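Local atomic coordinates of tumor necrosis factor receptor superfamily member 11B (Homo sapiens, PDB entry 3URF), a protein that acts as a soluble decoy receptor for the cytokine TNFSF11 (RANKL), neutralizing its drive to osteoclast formation and thereby restraining osteoclast activation. Residues K141-S146 and T159-C164; V65-Q70 and R90-E95. One frame throughout, in Å; residues are numbered along the deposited sequence.

Contact 1: K141-S146 and T159-C164; sequences KHTNCS and THDNIC. With NAG (2-acetamido-2-deoxy-beta-D-glucopyranose), chain C.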
# COMPACT_ATOMS: atom_id res chain seq x y z
N LYS B 141 14.77 40.77 -28.55
CA LYS B 141 15.25 40.73 -29.92
C LYS B 141 16.54 41.52 -30.12
O LYS B 141 16.80 42.49 -29.41
CB LYS B 141 14.15 41.19 -30.89
CG LYS B 141 14.31 42.58 -31.42
CD LYS B 141 13.29 42.83 -32.53
CE LYS B 141 13.40 41.80 -33.64
NZ LYS B 141 12.44 42.06 -34.75
N HIS B 142 17.36 41.09 -31.08
CA HIS B 142 18.63 41.75 -31.34
C HIS B 142 18.37 43.24 -31.43
O HIS B 142 17.50 43.68 -32.18
CB HIS B 142 19.26 41.26 -32.64
CG HIS B 142 19.74 39.84 -32.59
ND1 HIS B 142 20.28 39.28 -31.45
CD2 HIS B 142 19.75 38.87 -33.53
CE1 HIS B 142 20.60 38.02 -31.69
NE2 HIS B 142 20.29 37.75 -32.95
N THR B 143 19.10 44.03 -30.66
CA THR B 143 18.99 45.47 -30.81
C THR B 143 19.46 45.88 -32.22
O THR B 143 20.56 45.50 -32.66
CB THR B 143 19.77 46.21 -29.71
OG1 THR B 143 20.02 47.56 -30.12
CG2 THR B 143 21.08 45.52 -29.45
N ASN B 144 18.63 46.61 -32.94
CA ASN B 144 19.01 47.03 -34.28
C ASN B 144 19.93 48.25 -34.28
O ASN B 144 19.48 49.39 -34.44
CB ASN B 144 17.80 47.28 -35.19
CG ASN B 144 18.21 47.64 -36.61
OD1 ASN B 144 17.83 48.69 -37.13
ND2 ASN B 144 19.00 46.77 -37.24
N CYS B 145 21.22 48.00 -34.06
CA CYS B 145 22.22 49.04 -34.13
C CYS B 145 22.07 49.69 -35.48
O CYS B 145 21.95 50.92 -35.59
CB CYS B 145 23.61 48.43 -34.02
SG CYS B 145 23.99 47.74 -32.40
N SER B 146 22.06 48.82 -36.49
CA SER B 146 22.04 49.19 -37.90
C SER B 146 21.39 50.55 -38.09
O SER B 146 22.05 51.51 -38.46
CB SER B 146 21.36 48.09 -38.75
OG SER B 146 20.03 48.42 -39.12
N THR B 159 22.33 33.51 -28.23
CA THR B 159 22.81 33.66 -26.87
C THR B 159 23.37 35.05 -26.66
O THR B 159 23.68 35.45 -25.53
CB THR B 159 23.92 32.64 -26.57
OG1 THR B 159 25.17 33.10 -27.10
CG2 THR B 159 23.58 31.29 -27.18
N HIS B 160 23.51 35.79 -27.76
CA HIS B 160 24.21 37.07 -27.71
C HIS B 160 23.59 38.12 -28.62
O HIS B 160 23.20 37.84 -29.76
CB HIS B 160 25.68 36.86 -28.07
CG HIS B 160 26.61 37.78 -27.34
ND1 HIS B 160 26.72 39.12 -27.64
CD2 HIS B 160 27.49 37.55 -26.34
CE1 HIS B 160 27.62 39.68 -26.85
NE2 HIS B 160 28.10 38.74 -26.05
N ASP B 161 23.49 39.34 -28.11
CA ASP B 161 22.88 40.45 -28.83
C ASP B 161 23.85 40.95 -29.90
O ASP B 161 24.99 40.49 -29.98
CB ASP B 161 22.58 41.56 -27.82
CG ASP B 161 21.80 42.70 -28.42
OD1 ASP B 161 21.19 42.53 -29.49
OD2 ASP B 161 21.79 43.77 -27.77
N ASN B 162 23.39 41.87 -30.74
CA ASN B 162 24.32 42.53 -31.63
C ASN B 162 25.18 43.48 -30.80
O ASN B 162 24.66 44.32 -30.06
CB ASN B 162 23.59 43.30 -32.75
CG ASN B 162 22.75 42.39 -33.65
OD1 ASN B 162 22.97 41.18 -33.72
ND2 ASN B 162 21.78 42.99 -34.34
N ILE B 163 26.50 43.33 -30.90
CA ILE B 163 27.42 44.29 -30.31
C ILE B 163 27.65 45.39 -31.34
O ILE B 163 28.20 45.14 -32.41
CB ILE B 163 28.76 43.64 -29.92
CG1 ILE B 163 28.51 42.27 -29.27
CG2 ILE B 163 29.57 44.56 -29.01
CD1 ILE B 163 29.77 41.58 -28.77
N CYS B 164 27.21 46.61 -31.03
CA CYS B 164 27.12 47.64 -32.05
C CYS B 164 27.76 48.98 -31.67
O CYS B 164 27.07 49.91 -31.24
CB CYS B 164 25.66 47.83 -32.49
SG CYS B 164 25.06 46.56 -33.66
C1 NAG C . 27.49 33.41 -29.80
C2 NAG C . 28.16 32.03 -29.95
C3 NAG C . 29.18 31.69 -28.85
C4 NAG C . 30.14 32.87 -28.63
C5 NAG C . 29.32 34.15 -28.40
C6 NAG C . 30.23 35.36 -28.24
C7 NAG C . 27.28 29.97 -30.88
C8 NAG C . 26.90 28.61 -30.36
N2 NAG C . 27.15 30.99 -30.03
O3 NAG C . 29.90 30.53 -29.20
O4 NAG C . 31.03 32.64 -27.54
O5 NAG C . 28.44 34.41 -29.47
O6 NAG C . 30.63 35.77 -29.53
O7 NAG C . 27.69 30.09 -32.03

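Contact 2: V65-Q70 and R90-E95; sequences VCKELQ and RYLEIE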
# COMPACT_ATOMS: atom_id res chain seq x y z
N VAL B 65 -5.82 21.36 3.80
CA VAL B 65 -4.74 22.03 4.50
C VAL B 65 -3.63 22.46 3.53
O VAL B 65 -3.44 21.83 2.48
CB VAL B 65 -4.17 21.08 5.57
CG1 VAL B 65 -2.94 21.66 6.21
CG2 VAL B 65 -5.25 20.75 6.61
N CYS B 66 -2.92 23.54 3.86
CA CYS B 66 -1.82 24.02 3.02
C CYS B 66 -0.56 23.19 3.21
O CYS B 66 -0.29 22.69 4.30
CB CYS B 66 -1.49 25.48 3.30
SG CYS B 66 -2.72 26.64 2.68
N LYS B 67 0.22 23.08 2.15
CA LYS B 67 1.45 22.32 2.18
C LYS B 67 2.59 23.19 2.72
O LYS B 67 2.41 24.38 2.96
CB LYS B 67 1.76 21.79 0.78
CG LYS B 67 0.51 21.25 0.07
CD LYS B 67 0.85 20.26 -1.02
CE LYS B 67 -0.38 19.85 -1.84
NZ LYS B 67 -1.37 18.97 -1.13
N GLU B 68 3.76 22.57 2.90
CA GLU B 68 4.89 23.24 3.52
C GLU B 68 5.29 24.56 2.88
O GLU B 68 5.33 25.59 3.55
CB GLU B 68 6.10 22.31 3.57
CG GLU B 68 6.22 21.59 4.90
CD GLU B 68 6.34 22.56 6.08
OE1 GLU B 68 5.54 22.45 7.04
OE2 GLU B 68 7.23 23.44 6.04
N LEU B 69 5.58 24.52 1.59
CA LEU B 69 5.98 25.73 0.87
C LEU B 69 4.79 26.48 0.29
O LEU B 69 4.92 27.20 -0.71
CB LEU B 69 7.00 25.40 -0.22
CG LEU B 69 8.23 24.75 0.42
CD1 LEU B 69 9.41 24.79 -0.51
CD2 LEU B 69 8.53 25.46 1.72
N GLN B 70 3.65 26.33 0.95
CA GLN B 70 2.46 27.07 0.57
C GLN B 70 2.05 28.04 1.64
O GLN B 70 2.36 27.85 2.81
CB GLN B 70 1.31 26.12 0.35
CG GLN B 70 1.29 25.52 -1.01
CD GLN B 70 0.01 24.80 -1.25
OE1 GLN B 70 -0.64 24.31 -0.31
NE2 GLN B 70 -0.40 24.74 -2.51
N ARG B 90 7.74 29.11 -7.14
CA ARG B 90 7.31 27.71 -7.14
C ARG B 90 5.87 27.48 -7.60
O ARG B 90 4.97 28.28 -7.35
CB ARG B 90 7.55 27.08 -5.77
CG ARG B 90 8.84 27.54 -5.12
CD ARG B 90 9.06 26.89 -3.77
NE ARG B 90 9.71 25.61 -3.95
CZ ARG B 90 10.89 25.28 -3.43
NH1 ARG B 90 11.53 26.15 -2.66
NH2 ARG B 90 11.41 24.09 -3.69
N TYR B 91 5.68 26.36 -8.29
CA TYR B 91 4.36 25.96 -8.76
C TYR B 91 4.02 24.64 -8.10
O TYR B 91 4.91 23.86 -7.72
CB TYR B 91 4.37 25.79 -10.27
CG TYR B 91 5.18 24.61 -10.75
CD1 TYR B 91 6.57 24.65 -10.74
CD2 TYR B 91 4.56 23.45 -11.20
CE1 TYR B 91 7.32 23.56 -11.17
CE2 TYR B 91 5.30 22.36 -11.64
CZ TYR B 91 6.68 22.41 -11.62
OH TYR B 91 7.41 21.32 -12.05
N LEU B 92 2.73 24.38 -7.96
CA LEU B 92 2.29 23.12 -7.40
C LEU B 92 2.43 22.02 -8.42
O LEU B 92 1.75 22.03 -9.45
CB LEU B 92 0.85 23.20 -6.91
CG LEU B 92 0.32 21.93 -6.24
CD1 LEU B 92 1.34 21.39 -5.25
CD2 LEU B 92 -1.02 22.20 -5.56
N GLU B 93 3.32 21.08 -8.14
CA GLU B 93 3.47 19.88 -8.94
C GLU B 93 3.04 18.65 -8.15
O GLU B 93 3.79 18.12 -7.34
CB GLU B 93 4.92 19.69 -9.35
CG GLU B 93 5.18 18.37 -10.01
CD GLU B 93 5.16 18.47 -11.51
OE1 GLU B 93 4.06 18.50 -12.09
OE2 GLU B 93 6.25 18.53 -12.12
N ILE B 94 1.80 18.22 -8.39
CA ILE B 94 1.27 17.04 -7.74
C ILE B 94 1.21 17.26 -6.23
O ILE B 94 0.33 17.97 -5.75
CB ILE B 94 2.05 15.77 -8.14
CG1 ILE B 94 2.03 15.61 -9.67
CG2 ILE B 94 1.44 14.54 -7.51
CD1 ILE B 94 3.07 14.65 -10.19
N GLU B 95 2.14 16.70 -5.48
CA GLU B 95 2.05 16.90 -4.04
C GLU B 95 2.92 18.02 -3.44
O GLU B 95 2.80 18.34 -2.26
CB GLU B 95 2.23 15.57 -3.31
CG GLU B 95 0.98 14.66 -3.37
CD GLU B 95 -0.25 15.24 -2.64
OE1 GLU B 95 -0.15 15.52 -1.43
OE2 GLU B 95 -1.32 15.42 -3.27

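Contact 1: K141-S146 and T159-C164
Cys145 and Cys164 are joined by a disulfide, SG of Cys145 to SG of Cys164 2.0 Å. CA of Cys145 lies 5.5 Å from CA of Cys164, and this covalent tie closes the loop of the fourth TNFR cysteine-rich repeat, a fold with little regular structure in which such bridges take the place of a hydrophobic core.

Two hydrogen bonds add to it. The amide N of Thr143 donates to OD1 of Asp161 at 2.8 Å, on the syn side of the carboxylate; CG of Asp161 stands anti to its own backbone N (chi1 -173°), which carries the short acidic group across to this N-H. OD1 also takes a weak bond from the N of Asn162, so one oxygen serves both segments. In return, ND2 of Asn162 reaches O of Thr143 at 3.3 Å from above the carbonyl plane, while the N of Cys145 approaches the same oxygen from the opposite face. An asparagine amide suits this place because its N-H can grip a backbone carbonyl while its oxygen turns elsewhere.

That oxygen, OD1 of Asn162, rests over one face of the His142 ring, offset toward the rim, 3.7 Å from CG. The side chains of His142 and Asn162 cross at about a right angle. CE1 of His142 meets O of His160 at 3.2 Å, and ND1 of His160 bonds O of Asp161 in its ring plane.

The sugar on Asn157 lies beside Thr159 and His160. Lys141 ends strand 140-141 and packs on Phe128, and Asp161 touches Phe129, both of strand 128-129.

Contact 2: V65-Q70 and R90-E95
Lys67 and Glu95 meet across the contact in a long salt bridge, NZ to OE1 3.7 Å. The two side chains cross at about a right angle; a bend at the last torsion of the lysine (chi4 -71°) sets NZ near the acid. Both oxygens of Glu95 also have partners on other protein chains, a basic side chain at OE1 and an aromatic one at OE2, consistent with a place in the ligand-binding surface. An alanine at Lys67 would probably leave Glu95 without its intrachain charge mate and open a gap beside CD1 of Leu92.

A type I turn from Lys67 to Gln70 shapes the first segment, in the second TNFR cysteine-rich repeat, and strand 90-93 begins the second, in the third repeat. OE1 of Gln70 accepts from the N of Lys67 at 2.9 Å, almost straight, bracing the turn.

Van der Waals packing sets polar and charged groups against aliphatic carbons. CE of Lys67 lies 4.1 Å from CD1 of Leu92, its CD lies against the backbone O of Glu95, and NE2 of Gln70 approaches CD2 of Leu92 at 4.0 Å. CD1 of Leu69 sits over the centre of the Arg90 guanidinium, 3.3 Å from CZ; that flat group offers a methyl its face while NE donates to O of Cys97.

How the contacts relate
Followed from the N terminus, the chain passes through the first repeat and reaches contact 2, where 65-70, with its turn at Lys67 to Gln70, meets 90-95 and closes a loop of nineteen residues that holds the rest of strand 70-74 and strand 83-86. This tie joins the second cysteine-rich repeat to the third. The chain then runs on through strands 96-99, 107-111 and 120-123 into the fourth repeat, where contact 1 closes a twelve-residue loop between 141-146 and 159-164. The two neither nest nor cross; the centres of contact 1 and contact 2 lie about 40 Å apart and their nearest atoms about 24 Å, in series along an elongated receptor. One binds neighbouring repeats together, the other locks a single repeat.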